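Aminoacyltransferase FemA (Staphylococcus aureus, PDB 1LRZ) adds glycines 2 and 3 of the pentaglycine interpeptide bridge of staphylococcal peptidoglycan, using glycyl-tRNA(Gly) as donor. Local coordinates at residues A[361-366]-A[381-386]; A[116-121]-A[388-393]; A[323-328]-A[356-361]. All coordinates share one frame; numbering follows the deposited sequence.

Contact 1: residues A[361-366]-A[381-386]; sequences YNFYGV and KFKKGY
Lys383 and Phe363 meet where helix 377-384 leans against strand 360-365, and the lysine shows how a long aliphatic stem can carry a charged end through an apolar contact. Its CB leaves the helix toward the strand. With chi1 at -64°, CG stands beside the backbone N and lies 3.9 Å from CB of Phe363. Beyond CG the chain is extended, and CD comes closest to that same CB of Phe363, at 3.7 Å, while CG1 of Val366 touches CD at 4.1 Å. CE passes on toward the carbonyl of Phe363, and NZ then donates to O of Phe363 over 3.0 Å. This donor stands above the carbonyl plane, 44° out of it. A weak second bond runs from NZ of Lys383 to O of Gly365 at 3.2 Å. Two backbone carbonyls, one of them weakly bonded, thus receive the amine of a buried lysine, and their negative ends would be expected to favour its charged form.

The Phe363 ring goes on to meet Tyr386. Its CZ is set 3.4 Å from CG of Tyr386, over one face of the tyrosine ring but offset toward the rim, and the two planes are inclined at 40°. One face of the Phe363 ring is met by CE2 of Tyr361, from within the same strand.

The strand carries a classic beta bulge here, Phe363 and Tyr364 both facing Ser159. Lys383 docks the end of helix 377-384 on this bulged strand, which runs between strands 157-162 and 325-332, while Tyr386 and Phe363 both reach across to Gln346 of helix 341-355.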
loop_
_atom_site.group_PDB
_atom_site.type_symbol
_atom_site.label_atom_id
_atom_site.label_comp_id
_atom_site.label_asym_id
_atom_site.label_seq_id
_atom_site.Cartn_x
_atom_site.Cartn_y
_atom_site.Cartn_z
ATOM N N TYR A 361 7.994 2.261 -0.560
ATOM C CA TYR A 361 6.852 1.609 -1.176
ATOM C C TYR A 361 6.383 0.549 -0.180
ATOM O O TYR A 361 7.063 -0.451 0.056
ATOM C CB TYR A 361 7.264 0.968 -2.501
ATOM C CG TYR A 361 6.099 0.439 -3.302
ATOM C CD1 TYR A 361 5.337 1.285 -4.110
ATOM C CD2 TYR A 361 5.754 -0.912 -3.248
ATOM C CE1 TYR A 361 4.261 0.796 -4.847
ATOM C CE2 TYR A 361 4.679 -1.413 -3.975
ATOM C CZ TYR A 361 3.939 -0.555 -4.772
ATOM O OH TYR A 361 2.882 -1.064 -5.484
ATOM N N ASN A 362 5.215 0.782 0.397
ATOM C CA ASN A 362 4.665 -0.085 1.423
ATOM C C ASN A 362 3.641 -1.104 0.911
ATOM O O ASN A 362 2.509 -0.730 0.605
ATOM C CB ASN A 362 4.022 0.807 2.492
ATOM C CG ASN A 362 3.947 0.140 3.844
ATOM O OD1 ASN A 362 3.906 -1.081 3.936
ATOM N ND2 ASN A 362 3.911 0.950 4.911
ATOM N N PHE A 363 4.034 -2.379 0.826
ATOM C CA PHE A 363 3.118 -3.438 0.389
ATOM C C PHE A 363 2.089 -3.645 1.501
ATOM O O PHE A 363 1.128 -4.406 1.369
ATOM C CB PHE A 363 3.872 -4.751 0.118
ATOM C CG PHE A 363 4.604 -4.763 -1.194
ATOM C CD1 PHE A 363 5.980 -4.541 -1.247
ATOM C CD2 PHE A 363 3.909 -4.988 -2.387
ATOM C CE1 PHE A 363 6.659 -4.539 -2.477
ATOM C CE2 PHE A 363 4.585 -4.990 -3.626
ATOM C CZ PHE A 363 5.956 -4.767 -3.671
ATOM N N TYR A 364 2.330 -2.948 2.604
ATOM C CA TYR A 364 1.471 -2.956 3.779
ATOM C C TYR A 364 1.340 -4.260 4.584
ATOM O O TYR A 364 2.283 -5.040 4.691
ATOM C CB TYR A 364 0.078 -2.397 3.419
ATOM C CG TYR A 364 -0.488 -1.454 4.476
ATOM C CD1 TYR A 364 0.297 -0.411 4.998
ATOM C CD2 TYR A 364 -1.796 -1.589 4.945
ATOM C CE1 TYR A 364 -0.202 0.462 5.952
ATOM C CE2 TYR A 364 -2.310 -0.711 5.916
ATOM C CZ TYR A 364 -1.506 0.310 6.409
ATOM O OH TYR A 364 -1.989 1.187 7.357
ATOM N N GLY A 365 0.156 -4.476 5.144
ATOM C CA GLY A 365 -0.081 -5.596 6.035
ATOM C C GLY A 365 0.212 -7.057 5.763
ATOM O O GLY A 365 -0.122 -7.578 4.704
ATOM N N VAL A 366 0.871 -7.706 6.726
ATOM C CA VAL A 366 1.106 -9.153 6.668
ATOM C C VAL A 366 0.749 -9.617 8.085
ATOM O O VAL A 366 0.892 -8.850 9.048
ATOM C CB VAL A 366 2.576 -9.553 6.296
ATOM C CG1 VAL A 366 2.939 -8.972 4.922
ATOM C CG2 VAL A 366 3.553 -9.094 7.365
ATOM N N LYS A 381 4.803 -14.490 0.104
ATOM C CA LYS A 381 5.825 -14.944 -0.848
ATOM C C LYS A 381 5.905 -13.951 -2.014
ATOM O O LYS A 381 6.981 -13.665 -2.551
ATOM C CB LYS A 381 5.469 -16.344 -1.386
ATOM C CG LYS A 381 5.593 -17.462 -0.365
ATOM C CD LYS A 381 5.202 -18.815 -0.963
ATOM C CE LYS A 381 5.387 -19.945 0.058
ATOM N NZ LYS A 381 5.045 -21.294 -0.514
ATOM N N PHE A 382 4.752 -13.428 -2.403
ATOM C CA PHE A 382 4.690 -12.468 -3.496
ATOM C C PHE A 382 5.446 -11.192 -3.100
ATOM O O PHE A 382 6.306 -10.712 -3.844
ATOM C CB PHE A 382 3.219 -12.194 -3.823
ATOM C CG PHE A 382 2.988 -11.098 -4.830
ATOM C CD1 PHE A 382 2.729 -9.792 -4.410
ATOM C CD2 PHE A 382 2.950 -11.382 -6.194
ATOM C CE1 PHE A 382 2.426 -8.780 -5.337
ATOM C CE2 PHE A 382 2.652 -10.380 -7.131
ATOM C CZ PHE A 382 2.388 -9.081 -6.703
ATOM N N LYS A 383 5.156 -10.670 -1.915
ATOM C CA LYS A 383 5.815 -9.460 -1.433
ATOM C C LYS A 383 7.318 -9.701 -1.267
ATOM O O LYS A 383 8.147 -8.855 -1.633
ATOM C CB LYS A 383 5.155 -9.022 -0.122
ATOM C CG LYS A 383 3.686 -8.633 -0.348
ATOM C CD LYS A 383 2.946 -8.209 0.909
ATOM C CE LYS A 383 1.501 -7.842 0.531
ATOM N NZ LYS A 383 0.678 -7.316 1.653
ATOM N N LYS A 384 7.663 -10.876 -0.749
ATOM C CA LYS A 384 9.056 -11.267 -0.553
ATOM C C LYS A 384 9.838 -11.182 -1.865
ATOM O O LYS A 384 10.991 -10.725 -1.891
ATOM C CB LYS A 384 9.109 -12.703 -0.011
ATOM C CG LYS A 384 10.507 -13.230 0.250
ATOM C CD LYS A 384 10.444 -14.676 0.694
ATOM C CE LYS A 384 11.835 -15.282 0.801
ATOM N NZ LYS A 384 11.753 -16.687 1.297
ATOM N N GLY A 385 9.191 -11.605 -2.949
ATOM C CA GLY A 385 9.817 -11.603 -4.259
ATOM C C GLY A 385 10.247 -10.242 -4.789
ATOM O O GLY A 385 11.060 -10.181 -5.717
ATOM N N TYR A 386 9.715 -9.160 -4.212
ATOM C CA TYR A 386 10.061 -7.802 -4.633
ATOM C C TYR A 386 11.258 -7.245 -3.860
ATOM O O TYR A 386 11.655 -6.093 -4.056
ATOM C CB TYR A 386 8.856 -6.864 -4.443
ATOM C CG TYR A 386 7.831 -6.950 -5.551
ATOM C CD1 TYR A 386 7.960 -6.191 -6.715
ATOM C CD2 TYR A 386 6.741 -7.814 -5.447
ATOM C CE1 TYR A 386 7.016 -6.291 -7.750
ATOM C CE2 TYR A 386 5.800 -7.926 -6.473
ATOM C CZ TYR A 386 5.937 -7.165 -7.619
ATOM O OH TYR A 386 4.986 -7.276 -8.628
#

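Contact 2: residues A[116-121]-A[388-393]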
loop_
_atom_site.group_PDB
_atom_site.type_symbol
_atom_site.label_atom_id
_atom_site.label_comp_id
_atom_site.label_asym_id
_atom_site.label_seq_id
_atom_site.Cartn_x
_atom_site.Cartn_y
_atom_site.Cartn_z
ATOM N N LEU A 116 12.410 -7.619 10.224
ATOM C CA LEU A 116 12.490 -9.062 9.991
ATOM C C LEU A 116 12.553 -9.330 8.495
ATOM O O LEU A 116 12.357 -8.409 7.699
ATOM C CB LEU A 116 11.242 -9.765 10.555
ATOM C CG LEU A 116 10.957 -9.589 12.059
ATOM C CD1 LEU A 116 10.072 -8.367 12.294
ATOM C CD2 LEU A 116 10.260 -10.812 12.585
ATOM N N ASN A 117 12.841 -10.574 8.111
ATOM C CA ASN A 117 12.799 -10.932 6.693
ATOM C C ASN A 117 11.454 -11.635 6.535
ATOM O O ASN A 117 10.743 -11.848 7.525
ATOM C CB ASN A 117 13.957 -11.861 6.272
ATOM C CG ASN A 117 14.017 -13.166 7.074
ATOM O OD1 ASN A 117 12.999 -13.709 7.502
ATOM N ND2 ASN A 117 15.229 -13.684 7.243
ATOM N N HIS A 118 11.086 -12.000 5.313
ATOM C CA HIS A 118 9.798 -12.647 5.105
ATOM C C HIS A 118 9.719 -14.106 5.517
ATOM O O HIS A 118 8.740 -14.782 5.199
ATOM C CB HIS A 118 9.352 -12.485 3.655
ATOM C CG HIS A 118 8.980 -11.077 3.301
ATOM N ND1 HIS A 118 9.873 -10.029 3.394
ATOM C CD2 HIS A 118 7.828 -10.548 2.819
ATOM C CE1 HIS A 118 9.291 -8.917 2.978
ATOM N NE2 HIS A 118 8.048 -9.205 2.622
ATOM N N ASP A 119 10.745 -14.587 6.217
ATOM C CA ASP A 119 10.764 -15.956 6.714
ATOM C C ASP A 119 10.485 -15.881 8.212
ATOM O O ASP A 119 10.502 -16.893 8.908
ATOM C CB ASP A 119 12.133 -16.601 6.486
ATOM C CG ASP A 119 12.388 -16.951 5.022
ATOM O OD1 ASP A 119 13.555 -17.218 4.681
ATOM O OD2 ASP A 119 11.439 -16.978 4.212
ATOM N N GLY A 120 10.244 -14.671 8.710
ATOM C CA GLY A 120 9.957 -14.506 10.124
ATOM C C GLY A 120 11.162 -14.412 11.047
ATOM O O GLY A 120 11.015 -14.508 12.266
ATOM N N GLU A 121 12.349 -14.219 10.481
ATOM C CA GLU A 121 13.558 -14.099 11.287
ATOM C C GLU A 121 13.884 -12.631 11.566
ATOM O O GLU A 121 13.907 -11.803 10.646
ATOM C CB GLU A 121 14.737 -14.747 10.561
ATOM C CG GLU A 121 14.495 -16.204 10.218
ATOM C CD GLU A 121 15.643 -16.823 9.441
ATOM O OE1 GLU A 121 16.080 -17.928 9.826
ATOM O OE2 GLU A 121 16.104 -16.214 8.449
ATOM N N ALA A 388 11.300 -6.819 -0.605
ATOM C CA ALA A 388 10.831 -5.972 0.477
ATOM C C ALA A 388 11.361 -6.557 1.780
ATOM O O ALA A 388 11.891 -7.670 1.787
ATOM C CB ALA A 388 9.316 -5.959 0.502
ATOM N N GLU A 389 11.252 -5.808 2.876
ATOM C CA GLU A 389 11.680 -6.334 4.175
ATOM C C GLU A 389 10.482 -6.198 5.118
ATOM O O GLU A 389 9.534 -5.494 4.793
ATOM C CB GLU A 389 12.888 -5.552 4.724
ATOM C CG GLU A 389 12.526 -4.309 5.488
ATOM C CD GLU A 389 13.744 -3.542 6.006
ATOM O OE1 GLU A 389 14.615 -4.148 6.684
ATOM O OE2 GLU A 389 13.812 -2.323 5.736
ATOM N N ILE A 390 10.500 -6.862 6.271
ATOM C CA ILE A 390 9.367 -6.730 7.191
ATOM C C ILE A 390 9.658 -5.713 8.304
ATOM O O ILE A 390 10.749 -5.699 8.880
ATOM C CB ILE A 390 9.016 -8.067 7.895
ATOM C CG1 ILE A 390 8.626 -9.141 6.864
ATOM C CG2 ILE A 390 7.868 -7.840 8.887
ATOM C CD1 ILE A 390 7.419 -8.786 6.012
ATOM N N ILE A 391 8.692 -4.853 8.593
ATOM C CA ILE A 391 8.867 -3.915 9.689
ATOM C C ILE A 391 7.774 -4.224 10.708
ATOM O O ILE A 391 6.589 -4.253 10.369
ATOM C CB ILE A 391 8.750 -2.435 9.252
ATOM C CG1 ILE A 391 9.854 -2.108 8.238
ATOM C CG2 ILE A 391 8.880 -1.505 10.504
ATOM C CD1 ILE A 391 9.796 -0.671 7.697
ATOM N N GLU A 392 8.186 -4.510 11.939
ATOM C CA GLU A 392 7.242 -4.786 13.018
ATOM C C GLU A 392 7.179 -3.529 13.868
ATOM O O GLU A 392 8.225 -3.012 14.288
ATOM C CB GLU A 392 7.718 -5.961 13.880
ATOM C CG GLU A 392 6.821 -6.213 15.106
ATOM C CD GLU A 392 7.316 -7.368 15.971
ATOM O OE1 GLU A 392 6.675 -7.667 17.013
ATOM O OE2 GLU A 392 8.346 -7.985 15.607
ATOM N N TYR A 393 5.967 -3.038 14.119
ATOM C CA TYR A 393 5.790 -1.828 14.907
ATOM C C TYR A 393 5.545 -2.129 16.389
ATOM O O TYR A 393 5.243 -3.262 16.759
ATOM C CB TYR A 393 4.647 -0.990 14.327
ATOM C CG TYR A 393 4.882 -0.621 12.879
ATOM C CD1 TYR A 393 4.285 -1.352 11.852
ATOM C CD2 TYR A 393 5.767 0.404 12.533
ATOM C CE1 TYR A 393 4.554 -1.089 10.517
ATOM C CE2 TYR A 393 6.055 0.681 11.190
ATOM C CZ TYR A 393 5.442 -0.071 10.185
ATOM O OH TYR A 393 5.690 0.195 8.856
HETATM O O HOH W 1 15.177 -6.997 7.222
HETATM O O HOH W 2 12.629 -10.168 3.545
#
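CD1 of Ile390 sits almost squarely over the centre of the His118 imidazole, a CH-pi contact with the methyl carbon 3.5 Å from the ring centroid and 11° off the ring normal. In Ile390, CG1 lies beside the backbone N (chi1 -61°) and is itself packed against O of Asn117, at 3.5 Å. The end of the histidine comes nearer to strand 389-393 than the direction of its CB would suggest. CE1 of His118 comes 3.1 Å from O of Ala388, and a water joins ND1 of His118 to that same oxygen. NE2 is held by the hydroxyl of Ser159, so both ring nitrogens have polar partners and the ring's rotation is well constrained.

One residue pair makes the strand-like part of the contact. Leu116 and Ile390 form an antiparallel hydrogen-bonded pair, with N of Leu116 to O of Ile390 at 2.9 Å and the return bond from N of Ile390 to O of Leu116 at 2.8 Å. Their side chains share one face of the sheet, where CD1 of Leu116 also meets CB of Glu392 at 3.7 Å.

Past Leu116 the chain leaves the strand in a type I turn from Asn117 to Gly120. OD1 of Asn117 accepts from N of Asp119, an Asx turn, and from N of Glu121, the two donors standing over opposite faces of its plane. The hairpin of strands 112-116 and 122-125 is thereby joined to strand 389-393, which has strand 157-162 on its other side, while helix 377-384 packs against His118.

Contact 3: residues A[323-328]-A[356-361]; sequences FEVVYY and HGIDRY
Val325 and Tyr361 pair in parallel on neighbouring strands 325-332 and 360-365, the two strands of a beta-alpha-beta unit whose helix is 341-355. N of Val325 donates to O of Arg360 over 3.1 Å, and CG1 of Val325 leans on CE1 of Tyr361 at 3.8 Å. Its other branch, CG2, meets CD1 of Ile358, the side chains crossing at about a right angle. CG2 of Ile358 presses against CA of Glu324, at 3.3 Å.

On the flank of this pair runs a salt bridge. Glu324 and Arg360 lie side by side and point the same way, and NE of Arg360 reaches OE2 of Glu324 at 2.9 Å in a nearly straight bond (176°). The carboxylate oxygen lies in the guanidinium plane, yet the NE donor stands above the carboxylate plane. CZ of Phe323 covers one face of the guanidinium, the planes 26° apart, and CD of Arg360 rests over the phenyl face. Tyr110 bonds both OE1 of Glu324 and NH2 of Arg360, Tyr20 takes NH1, and ND2 of Asn362 also bonds OE2, so both carboxylate oxygens and all three guanidinium nitrogens have partners.

Adjacent parallel strands linked through a helix make a beta-alpha-beta crossover, consistent with the acetyltransferase-like fold of the FemABX family.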
loop_
_atom_site.group_PDB
_atom_site.type_symbol
_atom_site.label_atom_id
_atom_site.label_comp_id
_atom_site.label_asym_id
_atom_site.label_seq_id
_atom_site.Cartn_x
_atom_site.Cartn_y
_atom_site.Cartn_z
ATOM N N PHE A 323 5.707 10.609 2.459
ATOM C CA PHE A 323 6.506 9.582 3.119
ATOM C C PHE A 323 6.512 8.227 2.416
ATOM O O PHE A 323 7.515 7.517 2.433
ATOM C CB PHE A 323 6.014 9.381 4.556
ATOM C CG PHE A 323 6.727 8.278 5.295
ATOM C CD1 PHE A 323 8.112 8.299 5.433
ATOM C CD2 PHE A 323 6.007 7.241 5.891
ATOM C CE1 PHE A 323 8.776 7.301 6.161
ATOM C CE2 PHE A 323 6.656 6.239 6.619
ATOM C CZ PHE A 323 8.043 6.271 6.755
ATOM N N GLU A 324 5.398 7.864 1.792
ATOM C CA GLU A 324 5.334 6.555 1.149
ATOM C C GLU A 324 4.098 6.365 0.290
ATOM O O GLU A 324 3.108 7.105 0.395
ATOM C CB GLU A 324 5.312 5.469 2.230
ATOM C CG GLU A 324 4.096 5.648 3.172
ATOM C CD GLU A 324 3.979 4.593 4.276
ATOM O OE1 GLU A 324 3.175 4.818 5.208
ATOM O OE2 GLU A 324 4.665 3.547 4.219
ATOM N N VAL A 325 4.169 5.348 -0.559
ATOM C CA VAL A 325 3.047 4.951 -1.383
ATOM C C VAL A 325 2.597 3.671 -0.662
ATOM O O VAL A 325 3.434 2.830 -0.305
ATOM C CB VAL A 325 3.479 4.617 -2.825
ATOM C CG1 VAL A 325 2.366 3.855 -3.542
ATOM C CG2 VAL A 325 3.778 5.914 -3.578
ATOM N N VAL A 326 1.296 3.536 -0.419
ATOM C CA VAL A 326 0.783 2.368 0.275
ATOM C C VAL A 326 -0.166 1.554 -0.584
ATOM O O VAL A 326 -1.130 2.093 -1.127
ATOM C CB VAL A 326 0.003 2.764 1.559
ATOM C CG1 VAL A 326 -0.630 1.513 2.194
ATOM C CG2 VAL A 326 0.934 3.441 2.565
ATOM N N TYR A 327 0.126 0.265 -0.717
ATOM C CA TYR A 327 -0.748 -0.658 -1.439
ATOM C C TYR A 327 -1.729 -1.117 -0.343
ATOM O O TYR A 327 -1.447 -2.049 0.414
ATOM C CB TYR A 327 0.054 -1.846 -1.960
ATOM C CG TYR A 327 -0.791 -2.981 -2.484
ATOM C CD1 TYR A 327 -1.853 -2.744 -3.358
ATOM C CD2 TYR A 327 -0.505 -4.303 -2.138
ATOM C CE1 TYR A 327 -2.610 -3.791 -3.876
ATOM C CE2 TYR A 327 -1.257 -5.362 -2.654
ATOM C CZ TYR A 327 -2.307 -5.099 -3.518
ATOM O OH TYR A 327 -3.055 -6.141 -4.020
ATOM N N TYR A 328 -2.870 -0.441 -0.252
ATOM C CA TYR A 328 -3.845 -0.738 0.786
ATOM C C TYR A 328 -4.694 -1.986 0.567
ATOM O O TYR A 328 -4.840 -2.811 1.468
ATOM C CB TYR A 328 -4.763 0.464 0.992
ATOM C CG TYR A 328 -5.709 0.280 2.152
ATOM C CD1 TYR A 328 -5.238 0.289 3.466
ATOM C CD2 TYR A 328 -7.064 0.029 1.937
ATOM C CE1 TYR A 328 -6.096 0.044 4.547
ATOM C CE2 TYR A 328 -7.935 -0.218 3.008
ATOM C CZ TYR A 328 -7.440 -0.209 4.308
ATOM O OH TYR A 328 -8.292 -0.468 5.360
ATOM N N HIS A 356 8.275 10.316 -8.774
ATOM C CA HIS A 356 7.849 11.496 -8.036
ATOM C C HIS A 356 8.375 11.685 -6.628
ATOM O O HIS A 356 7.675 12.203 -5.756
ATOM C CB HIS A 356 6.324 11.567 -8.065
ATOM C CG HIS A 356 5.768 11.487 -9.451
ATOM N ND1 HIS A 356 5.940 12.494 -10.377
ATOM C CD2 HIS A 356 5.135 10.481 -10.102
ATOM C CE1 HIS A 356 5.442 12.110 -11.541
ATOM N NE2 HIS A 356 4.949 10.891 -11.400
ATOM N N GLY A 357 9.620 11.260 -6.425
ATOM C CA GLY A 357 10.306 11.441 -5.151
ATOM C C GLY A 357 9.784 10.841 -3.857
ATOM O O GLY A 357 9.943 11.447 -2.801
ATOM N N ILE A 358 9.163 9.668 -3.915
ATOM C CA ILE A 358 8.691 9.022 -2.699
ATOM C C ILE A 358 9.627 7.825 -2.582
ATOM O O ILE A 358 9.652 6.952 -3.463
ATOM C CB ILE A 358 7.201 8.603 -2.824
ATOM C CG1 ILE A 358 6.335 9.861 -2.966
ATOM C CG2 ILE A 358 6.778 7.786 -1.607
ATOM C CD1 ILE A 358 4.890 9.606 -3.443
ATOM N N ASP A 359 10.405 7.801 -1.501
ATOM C CA ASP A 359 11.420 6.770 -1.286
ATOM C C ASP A 359 11.018 5.500 -0.545
ATOM O O ASP A 359 11.883 4.714 -0.145
ATOM C CB ASP A 359 12.611 7.392 -0.560
ATOM C CG ASP A 359 13.173 8.597 -1.292
ATOM O OD1 ASP A 359 13.334 8.514 -2.529
ATOM O OD2 ASP A 359 13.463 9.611 -0.626
ATOM N N ARG A 360 9.725 5.291 -0.368
ATOM C CA ARG A 360 9.257 4.114 0.354
ATOM C C ARG A 360 7.997 3.561 -0.291
ATOM O O ARG A 360 7.053 4.302 -0.549
ATOM C CB ARG A 360 8.992 4.506 1.803
ATOM C CG ARG A 360 8.333 3.450 2.676
ATOM C CD ARG A 360 8.385 3.937 4.129
ATOM N NE ARG A 360 7.422 3.283 5.008
ATOM C CZ ARG A 360 7.741 2.616 6.113
ATOM N NH1 ARG A 360 9.016 2.491 6.481
ATOM N NH2 ARG A 360 6.776 2.118 6.885
ATOM N N TYR A 361 7.994 2.261 -0.560
ATOM C CA TYR A 361 6.852 1.609 -1.176
ATOM C C TYR A 361 6.383 0.549 -0.180
ATOM O O TYR A 361 7.063 -0.451 0.056
ATOM C CB TYR A 361 7.264 0.968 -2.501
ATOM C CG TYR A 361 6.099 0.439 -3.302
ATOM C CD1 TYR A 361 5.337 1.285 -4.110
ATOM C CD2 TYR A 361 5.754 -0.912 -3.248
ATOM C CE1 TYR A 361 4.261 0.796 -4.847
ATOM C CE2 TYR A 361 4.679 -1.413 -3.975
ATOM C CZ TYR A 361 3.939 -0.555 -4.772
ATOM O OH TYR A 361 2.882 -1.064 -5.484
#

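How the contacts relate
From the N terminus, residues 116-121 come first, but the loop they open is not closed until 388-393, so contact 2 encloses everything between. Inside it, contact 3 closes a loop from 323-328 to 356-361, around helix 341-355. Contact 1 opens at once from the same strand, the two sharing Tyr361, and closes at 381-386, at the C-terminal end of helix 377-384. Contacts 3 and 1 are thus in series, both nested within contact 2, and none cross. All three reach one mixed sheet: contact 3 joins two neighbouring strands, contact 1 packs a helix on it, and contact 2 brings in the hairpin at its edge. The Lys384-Asp119 salt bridge links contacts 1 and 2.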